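Local coordinates for protein diacylglycerol O-acyltransferase (Marinobacter hydrocarbonoclasticus, PDB 6CHJ) that makes wax esters and probably triacylglycerols, transferring the acyl group of an acyl-CoA to a long-chain alcohol or to a diacylglycerol, at residues Arg228-Gln233 / Met279-Leu284; Ala41-Gln46 / Val117-Gly122; Leu248-Ala253 / Glu448-Ala453; Pro400-Met405 / Ala409-Leu414; Lys209-Ala214 / Thr355-Ala360. All blocks are in the same frame, centred on the assembly; numbering follows the deposited sequence.

Contact 1 (Arg228-Gln233 / Met279-Leu284); sequences RCMLNQ and MNQDAL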
# COMPACT_ATOMS: atom_id res chain seq x y z
N ARG B 228 -27.38 -9.81 -14.01
CA ARG B 228 -26.27 -8.92 -14.31
C ARG B 228 -26.47 -7.62 -13.54
O ARG B 228 -27.58 -7.09 -13.46
CB ARG B 228 -26.18 -8.69 -15.82
CG ARG B 228 -25.44 -9.81 -16.56
CD ARG B 228 -25.10 -9.46 -18.01
NE ARG B 228 -23.73 -9.83 -18.37
CZ ARG B 228 -23.39 -10.63 -19.38
NH1 ARG B 228 -24.34 -11.16 -20.15
NH2 ARG B 228 -22.11 -10.90 -19.63
N CYS B 229 -25.39 -7.13 -12.94
CA CYS B 229 -25.46 -6.03 -12.00
C CYS B 229 -24.14 -5.28 -11.98
O CYS B 229 -23.07 -5.87 -12.20
CB CYS B 229 -25.79 -6.51 -10.59
SG CYS B 229 -26.00 -5.18 -9.40
N MET B 230 -24.22 -3.98 -11.69
CA MET B 230 -23.02 -3.15 -11.64
C MET B 230 -22.06 -3.60 -10.53
O MET B 230 -20.85 -3.40 -10.65
CB MET B 230 -23.42 -1.68 -11.47
CG MET B 230 -23.39 -1.17 -10.06
SD MET B 230 -23.93 0.56 -9.86
CE MET B 230 -22.46 1.51 -10.24
N LEU B 231 -22.56 -4.24 -9.46
CA LEU B 231 -21.66 -4.83 -8.46
C LEU B 231 -20.80 -5.96 -9.03
O LEU B 231 -19.84 -6.38 -8.38
CB LEU B 231 -22.45 -5.38 -7.27
CG LEU B 231 -23.52 -4.49 -6.61
CD1 LEU B 231 -24.16 -5.19 -5.43
CD2 LEU B 231 -22.95 -3.17 -6.15
N ASN B 232 -21.10 -6.47 -10.22
CA ASN B 232 -20.52 -7.75 -10.58
C ASN B 232 -19.69 -7.65 -11.85
O ASN B 232 -19.98 -8.27 -12.87
CB ASN B 232 -21.65 -8.79 -10.68
CG ASN B 232 -22.46 -8.88 -9.38
OD1 ASN B 232 -23.63 -8.47 -9.33
ND2 ASN B 232 -21.84 -9.39 -8.33
N GLN B 233 -18.62 -6.88 -11.77
CA GLN B 233 -17.75 -6.63 -12.91
C GLN B 233 -16.31 -6.61 -12.40
O GLN B 233 -16.05 -6.66 -11.20
CB GLN B 233 -18.13 -5.31 -13.60
CG GLN B 233 -18.67 -4.26 -12.63
CD GLN B 233 -19.13 -2.97 -13.32
OE1 GLN B 233 -18.61 -2.59 -14.36
NE2 GLN B 233 -20.13 -2.31 -12.73
N MET B 279 -30.74 2.30 -7.68
CA MET B 279 -31.64 3.25 -8.32
C MET B 279 -30.92 4.56 -8.55
O MET B 279 -30.86 5.06 -9.69
CB MET B 279 -32.89 3.45 -7.48
CG MET B 279 -33.78 2.23 -7.45
SD MET B 279 -35.34 2.57 -6.63
CE MET B 279 -34.82 2.72 -4.92
N ASN B 280 -30.31 5.11 -7.49
CA ASN B 280 -29.57 6.35 -7.61
C ASN B 280 -28.53 6.30 -8.73
O ASN B 280 -28.24 7.34 -9.33
CB ASN B 280 -28.91 6.68 -6.27
CG ASN B 280 -29.83 7.49 -5.35
OD1 ASN B 280 -29.71 8.70 -5.27
ND2 ASN B 280 -30.73 6.81 -4.66
N GLN B 281 -27.98 5.13 -9.04
CA GLN B 281 -27.08 4.99 -10.19
C GLN B 281 -27.80 4.69 -11.49
O GLN B 281 -27.14 4.48 -12.51
CB GLN B 281 -26.03 3.90 -9.94
CG GLN B 281 -24.97 4.27 -8.93
CD GLN B 281 -23.85 5.09 -9.56
OE1 GLN B 281 -23.17 4.63 -10.48
NE2 GLN B 281 -23.67 6.30 -9.06
N ASP B 282 -29.14 4.63 -11.47
CA ASP B 282 -29.91 4.19 -12.63
C ASP B 282 -29.47 2.81 -13.10
O ASP B 282 -29.49 2.51 -14.29
CB ASP B 282 -29.83 5.20 -13.77
CG ASP B 282 -30.77 6.37 -13.57
OD1 ASP B 282 -32.00 6.13 -13.47
OD2 ASP B 282 -30.28 7.52 -13.50
N ALA B 283 -29.08 1.96 -12.15
CA ALA B 283 -28.49 0.67 -12.45
C ALA B 283 -29.12 -0.42 -11.60
O ALA B 283 -28.48 -1.43 -11.30
CB ALA B 283 -26.97 0.70 -12.23
N LEU B 284 -30.38 -0.23 -11.21
CA LEU B 284 -31.10 -1.24 -10.45
C LEU B 284 -31.65 -2.29 -11.41
O LEU B 284 -32.40 -1.93 -12.32
CB LEU B 284 -32.23 -0.60 -9.65
CG LEU B 284 -33.22 -1.59 -9.03
CD1 LEU B 284 -32.59 -2.29 -7.84
CD2 LEU B 284 -34.55 -0.93 -8.62
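Met230 reaches across to Gln281 and Ala283 with the sulfur and methyl at its far end, and its side chain crosses that of Gln281 at roughly a right angle. The sulfur rests against two beta carbons: Met230 SD lies 3.9 Å from Ala283 CB, and Gln281 CB, two residues earlier in the same turn of chain, is just as near. Beyond it the methyl swings round at chi3 (-83°) and turns to the amide end of Gln281, where Met230 CE comes within 3.2 Å of Gln281 OE1. Gln281 is itself bent at chi2 (-83°), which folds the amide back over the thioether. No hydrogen bond links the two segments; the contact is van der Waals, with one carbonyl oxygen set against a methyl. An alanine at Gln281 would keep the beta carbon but would probably leave the methionine methyl without its cover and freer to turn. Ala283 owes its position to the Schellman motif ending the helix, where Asp282 takes positive phi. Met230 sits in a type I turn from Cys229 to Asn232, and helix 262-280 receives two side chains of that turn, Met230 on Leu278 and Leu231 on Leu274.

Contact 2 (Ala41-Gln46 / Val117-Gly122); sequences AQLADQ and VHLIEG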
# COMPACT_ATOMS: atom_id res chain seq x y z
N ALA B 41 0.27 9.54 21.46
CA ALA B 41 1.72 9.53 21.26
C ALA B 41 2.43 8.78 22.38
O ALA B 41 3.36 8.00 22.12
CB ALA B 41 2.24 10.96 21.12
N GLN B 42 1.97 8.97 23.63
CA GLN B 42 2.47 8.15 24.74
C GLN B 42 2.25 6.67 24.48
O GLN B 42 3.13 5.84 24.76
CB GLN B 42 1.79 8.54 26.06
CG GLN B 42 1.90 10.00 26.44
CD GLN B 42 2.16 10.24 27.92
OE1 GLN B 42 1.26 10.11 28.76
NE2 GLN B 42 3.40 10.61 28.24
N LEU B 43 1.07 6.31 23.97
CA LEU B 43 0.75 4.90 23.74
C LEU B 43 1.65 4.30 22.66
O LEU B 43 2.15 3.17 22.81
CB LEU B 43 -0.72 4.74 23.34
CG LEU B 43 -1.14 3.33 22.91
CD1 LEU B 43 -0.71 2.30 23.93
CD2 LEU B 43 -2.67 3.25 22.65
N ALA B 44 1.84 5.03 21.56
CA ALA B 44 2.68 4.50 20.49
C ALA B 44 4.06 4.18 21.02
O ALA B 44 4.64 3.15 20.67
CB ALA B 44 2.74 5.50 19.33
N ASP B 45 4.57 5.02 21.92
CA ASP B 45 5.93 4.85 22.42
C ASP B 45 6.11 3.52 23.14
O ASP B 45 7.11 2.83 22.94
CB ASP B 45 6.30 6.03 23.31
CG ASP B 45 6.72 7.24 22.51
OD1 ASP B 45 7.44 7.03 21.50
OD2 ASP B 45 6.31 8.38 22.86
N GLN B 46 5.13 3.12 23.96
CA GLN B 46 5.31 1.86 24.69
C GLN B 46 4.93 0.65 23.87
O GLN B 46 5.40 -0.45 24.16
CB GLN B 46 4.54 1.88 26.02
CG GLN B 46 5.15 0.90 27.08
CD GLN B 46 6.43 1.42 27.77
OE1 GLN B 46 7.37 1.91 27.11
NE2 GLN B 46 6.50 1.28 29.09
N VAL B 117 -0.54 -3.53 12.32
CA VAL B 117 -1.40 -2.76 13.22
C VAL B 117 -1.09 -1.28 13.02
O VAL B 117 0.07 -0.87 13.09
CB VAL B 117 -1.20 -3.16 14.69
CG1 VAL B 117 -2.17 -2.40 15.57
CG2 VAL B 117 -1.35 -4.66 14.88
N HIS B 118 -2.14 -0.49 12.80
CA HIS B 118 -2.02 0.94 12.56
C HIS B 118 -2.72 1.67 13.70
O HIS B 118 -3.95 1.66 13.79
CB HIS B 118 -2.63 1.30 11.20
CG HIS B 118 -1.87 0.77 10.02
ND1 HIS B 118 -1.32 1.59 9.06
CD2 HIS B 118 -1.57 -0.50 9.65
CE1 HIS B 118 -0.71 0.85 8.15
NE2 HIS B 118 -0.85 -0.42 8.48
N LEU B 119 -1.93 2.32 14.56
CA LEU B 119 -2.47 3.20 15.59
C LEU B 119 -2.61 4.60 15.01
O LEU B 119 -1.62 5.23 14.64
CB LEU B 119 -1.57 3.18 16.82
CG LEU B 119 -1.82 4.17 17.96
CD1 LEU B 119 -3.20 3.92 18.55
CD2 LEU B 119 -0.72 4.07 19.05
N ILE B 120 -3.85 5.09 14.95
CA ILE B 120 -4.18 6.37 14.33
C ILE B 120 -4.51 7.38 15.42
O ILE B 120 -5.40 7.15 16.25
CB ILE B 120 -5.37 6.23 13.36
CG1 ILE B 120 -5.14 5.07 12.35
CG2 ILE B 120 -5.64 7.56 12.65
CD1 ILE B 120 -6.43 4.41 11.87
N GLU B 121 -3.80 8.51 15.41
CA GLU B 121 -4.04 9.66 16.27
C GLU B 121 -4.67 10.76 15.41
O GLU B 121 -4.96 10.56 14.23
CB GLU B 121 -2.74 10.15 16.95
CG GLU B 121 -1.81 11.03 16.06
CD GLU B 121 -0.84 11.93 16.88
OE1 GLU B 121 -0.54 11.62 18.05
OE2 GLU B 121 -0.35 12.95 16.33
N GLY B 122 -4.90 11.91 16.03
CA GLY B 122 -5.54 13.03 15.36
C GLY B 122 -7.05 12.97 15.26
O GLY B 122 -7.64 13.76 14.52
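Leu119 is the residue most deeply engaged, pushing one methyl into the side of helix 39-49. Its CD2 lies 3.7 Å from Ala44 N and 3.8 Å from Ala44 CB, so it rests against backbone and side chain of one small residue at once. Leu43 closes in from beside that point: its CG is 4.0 Å from Leu119 CD2, and its CD2 reaches both methyls of Leu119. Each leucine holds CG opposite its own backbone N (chi1 172° for Leu119), and the two branched ends cross obliquely. This is alpha/beta layering: the helix runs nearly antiparallel to strand 115-121, at 158° and 9.5 Å between the short axes, while His118 and Ile120 turn to helix 93-105 on the sheet's other face. That second helix links strand 82-86 to its parallel neighbour 115-121 in a beta-alpha-beta crossover. Glu121 flanks Leu119 along the strand, but its carboxylate is only a loose neighbour here, with OE1 4.1 Å from Ala41 N and no hydrogen bond between them. Its other oxygen, OE2, is hydrogen-bonded to Thr89 of the second subunit, and that same threonine packs on Ala41.

Contact 3 (Leu248-Ala253 / Glu448-Ala453); sequences LKRIRA and ELELNA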
# COMPACT_ATOMS: atom_id res chain seq x y z
N LEU B 248 -29.05 -1.53 18.80
CA LEU B 248 -29.75 -2.81 18.74
C LEU B 248 -31.23 -2.68 19.11
O LEU B 248 -32.11 -3.14 18.36
CB LEU B 248 -29.05 -3.81 19.66
CG LEU B 248 -29.16 -5.30 19.40
CD1 LEU B 248 -29.29 -5.58 17.90
CD2 LEU B 248 -27.95 -6.01 19.99
N LYS B 249 -31.55 -2.07 20.27
CA LYS B 249 -32.95 -2.06 20.69
C LYS B 249 -33.81 -1.24 19.75
O LYS B 249 -35.01 -1.53 19.58
CB LYS B 249 -33.11 -1.57 22.14
CG LYS B 249 -34.59 -1.23 22.52
CD LYS B 249 -35.58 -2.43 22.34
CE LYS B 249 -37.05 -1.96 22.16
NZ LYS B 249 -37.99 -3.04 21.71
N ARG B 250 -33.23 -0.24 19.09
CA ARG B 250 -33.94 0.38 17.98
C ARG B 250 -34.35 -0.67 16.96
O ARG B 250 -35.48 -0.67 16.46
CB ARG B 250 -33.07 1.46 17.34
CG ARG B 250 -33.64 2.03 16.08
CD ARG B 250 -32.85 3.26 15.57
NE ARG B 250 -33.52 3.79 14.38
CZ ARG B 250 -32.92 4.41 13.38
NH1 ARG B 250 -31.60 4.59 13.38
NH2 ARG B 250 -33.65 4.85 12.35
N ILE B 251 -33.46 -1.62 16.67
CA ILE B 251 -33.74 -2.65 15.67
C ILE B 251 -34.66 -3.72 16.24
O ILE B 251 -35.51 -4.27 15.53
CB ILE B 251 -32.41 -3.24 15.15
CG1 ILE B 251 -31.74 -2.29 14.17
CG2 ILE B 251 -32.58 -4.61 14.53
CD1 ILE B 251 -30.35 -2.78 13.73
N ARG B 252 -34.51 -4.04 17.52
CA ARG B 252 -35.43 -4.98 18.15
C ARG B 252 -36.87 -4.45 18.14
O ARG B 252 -37.82 -5.21 17.91
CB ARG B 252 -34.98 -5.31 19.57
CG ARG B 252 -34.35 -6.68 19.69
CD ARG B 252 -33.99 -6.97 21.13
NE ARG B 252 -32.55 -6.87 21.41
CZ ARG B 252 -31.98 -5.85 22.03
NH1 ARG B 252 -32.72 -4.82 22.43
NH2 ARG B 252 -30.68 -5.85 22.26
N ALA B 253 -37.05 -3.15 18.38
CA ALA B 253 -38.38 -2.55 18.28
C ALA B 253 -39.01 -2.85 16.93
O ALA B 253 -40.21 -3.15 16.85
CB ALA B 253 -38.30 -1.05 18.52
N GLU B 448 -37.64 3.81 7.37
CA GLU B 448 -38.85 3.56 6.59
C GLU B 448 -39.70 2.49 7.24
O GLU B 448 -40.92 2.61 7.33
CB GLU B 448 -38.48 3.15 5.16
CG GLU B 448 -38.27 4.29 4.19
CD GLU B 448 -38.40 3.83 2.75
OE1 GLU B 448 -38.85 2.68 2.55
OE2 GLU B 448 -38.07 4.61 1.82
N LEU B 449 -39.06 1.40 7.69
CA LEU B 449 -39.75 0.41 8.50
C LEU B 449 -40.31 1.03 9.77
O LEU B 449 -41.41 0.69 10.21
CB LEU B 449 -38.82 -0.76 8.84
CG LEU B 449 -38.41 -1.70 7.71
CD1 LEU B 449 -37.37 -2.74 8.21
CD2 LEU B 449 -39.64 -2.37 7.15
N GLU B 450 -39.56 1.95 10.39
CA GLU B 450 -40.05 2.53 11.64
C GLU B 450 -41.28 3.41 11.40
O GLU B 450 -42.25 3.34 12.16
CB GLU B 450 -38.95 3.32 12.31
CG GLU B 450 -38.00 2.51 13.16
CD GLU B 450 -36.82 3.37 13.51
OE1 GLU B 450 -36.48 4.22 12.65
OE2 GLU B 450 -36.27 3.25 14.63
N LEU B 451 -41.25 4.26 10.36
CA LEU B 451 -42.42 5.06 10.02
C LEU B 451 -43.62 4.16 9.72
O LEU B 451 -44.68 4.31 10.33
CB LEU B 451 -42.14 5.95 8.81
CG LEU B 451 -41.10 7.06 8.88
CD1 LEU B 451 -40.57 7.37 7.48
CD2 LEU B 451 -41.68 8.31 9.52
N ASN B 452 -43.43 3.20 8.80
CA ASN B 452 -44.52 2.33 8.36
C ASN B 452 -45.27 1.69 9.51
O ASN B 452 -46.45 1.35 9.37
CB ASN B 452 -43.96 1.23 7.44
CG ASN B 452 -43.84 1.68 6.00
OD1 ASN B 452 -43.96 2.87 5.70
ND2 ASN B 452 -43.59 0.73 5.09
N ALA B 453 -44.60 1.48 10.64
CA ALA B 453 -45.23 0.85 11.79
C ALA B 453 -45.43 1.80 12.96
O ALA B 453 -45.95 1.37 13.99
CB ALA B 453 -44.42 -0.37 12.24
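Arg250 and Glu450 are joined by a two-pronged salt bridge, the sole hydrogen-bonded link between segments 248-253 and 448-453. The arginine offers its side edge, NE together with one terminal nitrogen, and each nitrogen takes a separate carboxylate oxygen. Arg250 NE is 2.8 Å from Glu450 OE2, and Arg250 NH2 is 2.9 Å from Glu450 OE1. Both bonds are nearly straight, 165° at NE, and both oxygens are met on their syn side. The fit is not quite flat: the oxygens lie in the guanidinium plane, but the carboxylate is tipped by 32° against it. Two bonds side by side fix the rotation of both groups far better than one would. The arginine gets there by stretching out from CG to NE, with CG turned away from the backbone N (chi1 173°), and its chain meets the glutamate's at about a right angle. The remaining terminal nitrogen, NH1, makes a second salt bridge to Glu443, two turns before Glu450 on helix 437-453, so the guanidinium spans two acidic groups.

Van der Waals contact is slight and follows from the bridge: Arg250 CG comes within 3.2 Å of Glu450 OE2. Apolar packing accompanies it, where Ile251 meets Leu446 and Leu449 meets Val254, while Arg250 itself rests on Leu446 and Ala447.

The arrangement is a surface side-on, bidentate arginine-glutamate pair between two helices, tying helix 248-258, which directly follows strand 239-247, to the C-terminal helix 437-453.

Contact 4 (Pro400-Met405 / Ala409-Leu414); sequences PVSIDM and ALNMTL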
# COMPACT_ATOMS: atom_id res chain seq x y z
N PRO B 400 -15.58 -4.75 10.85
CA PRO B 400 -14.76 -5.60 9.99
C PRO B 400 -14.52 -4.94 8.64
O PRO B 400 -15.32 -4.13 8.16
CB PRO B 400 -15.59 -6.88 9.87
CG PRO B 400 -16.99 -6.38 9.96
CD PRO B 400 -16.96 -5.25 10.96
N VAL B 401 -13.39 -5.31 8.02
CA VAL B 401 -12.99 -4.82 6.70
C VAL B 401 -12.70 -6.06 5.88
O VAL B 401 -11.75 -6.80 6.18
CB VAL B 401 -11.76 -3.91 6.75
CG1 VAL B 401 -11.64 -3.14 5.44
CG2 VAL B 401 -11.83 -2.96 7.95
N SER B 402 -13.51 -6.32 4.87
CA SER B 402 -13.42 -7.63 4.26
C SER B 402 -12.75 -7.55 2.87
O SER B 402 -12.01 -6.59 2.58
CB SER B 402 -14.82 -8.24 4.24
OG SER B 402 -14.72 -9.65 4.36
N ILE B 403 -13.03 -8.53 2.01
CA ILE B 403 -12.33 -8.71 0.74
C ILE B 403 -13.33 -8.53 -0.40
O ILE B 403 -14.36 -9.22 -0.45
CB ILE B 403 -11.69 -10.11 0.65
CG1 ILE B 403 -10.62 -10.33 1.72
CG2 ILE B 403 -11.14 -10.38 -0.75
CD1 ILE B 403 -10.36 -11.83 1.97
N ASP B 404 -13.02 -7.61 -1.32
CA ASP B 404 -13.59 -7.56 -2.65
C ASP B 404 -12.82 -8.44 -3.64
O ASP B 404 -11.62 -8.71 -3.48
CB ASP B 404 -13.59 -6.13 -3.19
CG ASP B 404 -14.38 -5.19 -2.35
OD1 ASP B 404 -15.46 -5.59 -1.86
OD2 ASP B 404 -13.93 -4.04 -2.21
N MET B 405 -13.52 -8.84 -4.70
CA MET B 405 -12.99 -9.65 -5.79
C MET B 405 -13.51 -9.09 -7.11
O MET B 405 -14.55 -8.43 -7.15
CB MET B 405 -13.45 -11.11 -5.69
CG MET B 405 -12.61 -11.98 -4.82
SD MET B 405 -13.19 -13.66 -5.01
CE MET B 405 -13.00 -13.86 -6.80
N ALA B 409 -17.66 -6.59 -6.43
CA ALA B 409 -17.10 -5.29 -6.07
C ALA B 409 -17.39 -4.92 -4.62
O ALA B 409 -16.58 -4.20 -4.00
CB ALA B 409 -17.63 -4.21 -7.01
N LEU B 410 -18.48 -5.43 -4.04
CA LEU B 410 -18.96 -5.00 -2.73
C LEU B 410 -19.05 -6.18 -1.78
O LEU B 410 -19.58 -7.24 -2.14
CB LEU B 410 -20.33 -4.32 -2.84
CG LEU B 410 -21.01 -3.77 -1.57
CD1 LEU B 410 -20.21 -2.65 -0.88
CD2 LEU B 410 -22.39 -3.24 -1.91
N ASN B 411 -18.52 -6.01 -0.58
CA ASN B 411 -18.63 -7.02 0.46
C ASN B 411 -19.17 -6.36 1.72
O ASN B 411 -18.55 -5.42 2.25
CB ASN B 411 -17.29 -7.69 0.72
CG ASN B 411 -17.42 -8.92 1.58
OD1 ASN B 411 -17.96 -8.86 2.68
ND2 ASN B 411 -16.96 -10.06 1.07
N MET B 412 -20.33 -6.81 2.17
CA MET B 412 -20.99 -6.25 3.34
C MET B 412 -20.73 -7.18 4.51
O MET B 412 -21.10 -8.36 4.46
CB MET B 412 -22.48 -6.07 3.11
CG MET B 412 -22.84 -5.11 1.97
SD MET B 412 -24.63 -5.01 1.68
CE MET B 412 -25.08 -3.49 2.50
N THR B 413 -20.09 -6.66 5.55
CA THR B 413 -19.79 -7.50 6.70
C THR B 413 -20.31 -6.87 7.97
O THR B 413 -20.17 -5.66 8.20
CB THR B 413 -18.32 -7.76 6.81
OG1 THR B 413 -17.61 -6.56 6.49
CG2 THR B 413 -17.92 -8.87 5.86
N LEU B 414 -20.90 -7.72 8.81
CA LEU B 414 -21.67 -7.30 9.96
C LEU B 414 -21.23 -8.04 11.20
O LEU B 414 -20.81 -9.20 11.14
CB LEU B 414 -23.14 -7.56 9.74
CG LEU B 414 -23.57 -6.51 8.75
CD1 LEU B 414 -23.81 -7.10 7.40
CD2 LEU B 414 -24.78 -5.90 9.31
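Pro400 lays the outer carbon of its ring against Thr413: Pro400 CG is 3.5 Å from Thr413 OG1 and almost as close to its CB, the two side chains sliding past each other in opposite directions. The threonine is placed by its torsion (chi1 40°), which tucks OG1 between its backbone N and carbonyl carbon; the hydroxyl is hydrogen-bonded to Gly424 O on strand 420-428. Its methyl goes the other way, and Thr413 CG2 lies 3.6 Å from Ser402 CB. Ser402 is thus shared, for Asn411 OD1 comes up to the same CB at 3.6 Å.

The two segments run 157° apart in direction and are joined by three residues, yet they do not pair as neighbouring strands. Strand 393-401 belongs to the sheet with 22-30 and 115-121, whereas 410-417 lies in the sheet with 376-380 and 420-428. The chain therefore passes here from one half of the two-domain CoA-dependent acyltransferase fold to the other, and side chains fill the seam.

Polar links across it are few. Asn411 ND2 gives a weak, bent hydrogen bond to Ile403 O, 3.1 Å long at 128°. Asp404 OD1 sits 2.8 Å from Ala409 O; both are acceptors, so the approach is not a hydrogen bond and would probably cost energy. A long, weak ion pair from Asp404 to Arg239 may ease it. On the outer side of 400-405, Ser402 O accepts from His104 of helix 93-105; on the far side of strand 410-417, Leu410, Met412 and Leu414 turn their side chains to helix 262-280.

Contact 5 (Lys209-Ala214 / Thr355-Ala360); sequences KTINQA and TLAPAA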
# COMPACT_ATOMS: atom_id res chain seq x y z
N LYS B 209 -15.23 -29.98 -15.47
CA LYS B 209 -15.38 -31.42 -15.30
C LYS B 209 -16.20 -31.75 -14.06
O LYS B 209 -17.14 -32.56 -14.11
CB LYS B 209 -14.00 -32.10 -15.22
CG LYS B 209 -14.08 -33.60 -14.90
CD LYS B 209 -12.72 -34.23 -14.59
CE LYS B 209 -12.89 -35.60 -13.93
NZ LYS B 209 -11.59 -36.28 -13.66
N THR B 210 -15.88 -31.11 -12.93
CA THR B 210 -16.68 -31.31 -11.73
C THR B 210 -18.13 -30.92 -11.98
O THR B 210 -19.05 -31.62 -11.55
CB THR B 210 -16.09 -30.49 -10.57
OG1 THR B 210 -14.75 -30.92 -10.29
CG2 THR B 210 -16.96 -30.64 -9.31
N ILE B 211 -18.35 -29.80 -12.68
CA ILE B 211 -19.72 -29.33 -12.88
C ILE B 211 -20.48 -30.26 -13.81
O ILE B 211 -21.66 -30.57 -13.59
CB ILE B 211 -19.73 -27.88 -13.41
CG1 ILE B 211 -19.29 -26.89 -12.33
CG2 ILE B 211 -21.11 -27.50 -13.93
CD1 ILE B 211 -18.79 -25.59 -12.91
N ASN B 212 -19.82 -30.74 -14.87
CA ASN B 212 -20.52 -31.47 -15.92
C ASN B 212 -20.90 -32.87 -15.44
O ASN B 212 -21.99 -33.36 -15.77
CB ASN B 212 -19.68 -31.53 -17.19
CG ASN B 212 -19.96 -30.36 -18.12
OD1 ASN B 212 -20.79 -29.49 -17.82
ND2 ASN B 212 -19.28 -30.33 -19.26
N GLN B 213 -20.03 -33.52 -14.67
CA GLN B 213 -20.37 -34.80 -14.05
C GLN B 213 -21.07 -34.59 -12.70
O GLN B 213 -21.16 -35.53 -11.90
CB GLN B 213 -19.11 -35.71 -13.94
CG GLN B 213 -19.38 -37.20 -13.49
CD GLN B 213 -19.53 -38.19 -14.65
OE1 GLN B 213 -20.65 -38.51 -15.06
NE2 GLN B 213 -18.41 -38.72 -15.14
N ALA B 214 -21.54 -33.38 -12.42
CA ALA B 214 -22.69 -33.21 -11.54
C ALA B 214 -24.00 -33.29 -12.33
O ALA B 214 -24.95 -32.54 -12.05
CB ALA B 214 -22.58 -31.90 -10.78
N THR B 355 -23.31 -26.74 -5.24
CA THR B 355 -24.13 -25.61 -5.64
C THR B 355 -23.28 -24.44 -6.14
O THR B 355 -23.64 -23.77 -7.11
CB THR B 355 -25.01 -25.17 -4.46
OG1 THR B 355 -25.92 -26.22 -4.12
CG2 THR B 355 -25.82 -23.93 -4.80
N LEU B 356 -22.12 -24.21 -5.51
CA LEU B 356 -21.32 -23.01 -5.75
C LEU B 356 -20.23 -23.19 -6.80
O LEU B 356 -19.63 -22.19 -7.21
CB LEU B 356 -20.68 -22.54 -4.45
CG LEU B 356 -21.68 -22.20 -3.36
CD1 LEU B 356 -20.98 -21.82 -2.07
CD2 LEU B 356 -22.58 -21.08 -3.82
N ALA B 357 -19.97 -24.42 -7.24
CA ALA B 357 -18.95 -24.65 -8.27
C ALA B 357 -19.16 -23.82 -9.53
O ALA B 357 -18.16 -23.34 -10.08
CB ALA B 357 -18.88 -26.14 -8.63
N PRO B 358 -20.38 -23.66 -10.06
CA PRO B 358 -20.53 -22.74 -11.21
C PRO B 358 -20.20 -21.30 -10.86
O PRO B 358 -19.61 -20.60 -11.68
CB PRO B 358 -22.00 -22.90 -11.61
CG PRO B 358 -22.43 -24.21 -11.00
CD PRO B 358 -21.65 -24.34 -9.74
N ALA B 359 -20.58 -20.84 -9.66
CA ALA B 359 -20.22 -19.49 -9.27
C ALA B 359 -18.70 -19.33 -9.17
O ALA B 359 -18.15 -18.30 -9.59
CB ALA B 359 -20.89 -19.12 -7.94
N ALA B 360 -18.01 -20.36 -8.66
CA ALA B 360 -16.56 -20.30 -8.59
C ALA B 360 -15.94 -20.18 -9.97
O ALA B 360 -15.01 -19.39 -10.17
CB ALA B 360 -16.00 -21.52 -7.86
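Ile211 carries this contact from the side of helix 200-212, meeting Ala357 and Pro358 with the longer of its two branches. The apolar part comes first. Ile211 CG1 lies 3.8 Å from Ala357 CB, methylene against methyl, and the terminal carbon runs on to the proline, with Ile211 CD1 4.3 Å from Pro358 CG. A chi1 of -71° sets CG1 opposite the isoleucine's own carbonyl carbon and sends this branch across, with CD1 ending over the junction of the two partner residues.

Side chain against backbone is the second kind of contact, and it is closer than the approach to Pro358 CG: Ile211 CD1 is 3.7 Å from Ala357 O and 3.7 Å from Pro358 CA. Alanine's small side chain lets the isoleucine come down close to the main chain. Replacing Ile211 by an alanine would probably open a gap over Ala357 and Pro358 and leave these two segments without most of their contact.

Polar bonds do not cross between the segments. Thr210 OG1 and Thr355 OG1 each turn back to a carbonyl of their own helix, Glu206 O and Tyr351 O. Trp371, from a loop, touches both Ile211 and Pro358 and so completes the small apolar cluster.

Helix 200-212 is near its end here, Gln213 being the first residue to leave helical geometry, whereas helix 345-365 runs on through a kink at Pro358 and Ala359, where neither nitrogen bonds back to the turn before, the proline having no hydrogen to give. The result is helix-helix packing in which one isoleucine lies on the kinked part of a proline-containing helix.

The centre of contact 4 lies about 4 Å from the centre of the chain, and the others spread outward from it. It touches contact 1, their centres about 17 Å apart: Leu231 O and Ala409 N are 2.9 Å apart, probably a hydrogen bond. Contact 5 comes within about 7 Å of contact 4 at the nearest atoms, contact 3 within about 8 Å. Contacts 2 and 4 reach the same sheet, which also holds strand 127-135, at whose end lies the HHxxxDG sequence that marks the active site in this family; their centres are about 26 Å apart. Contacts 2 and 5 stand on opposite sides of the chain's centre, their own centres about 48 Å apart.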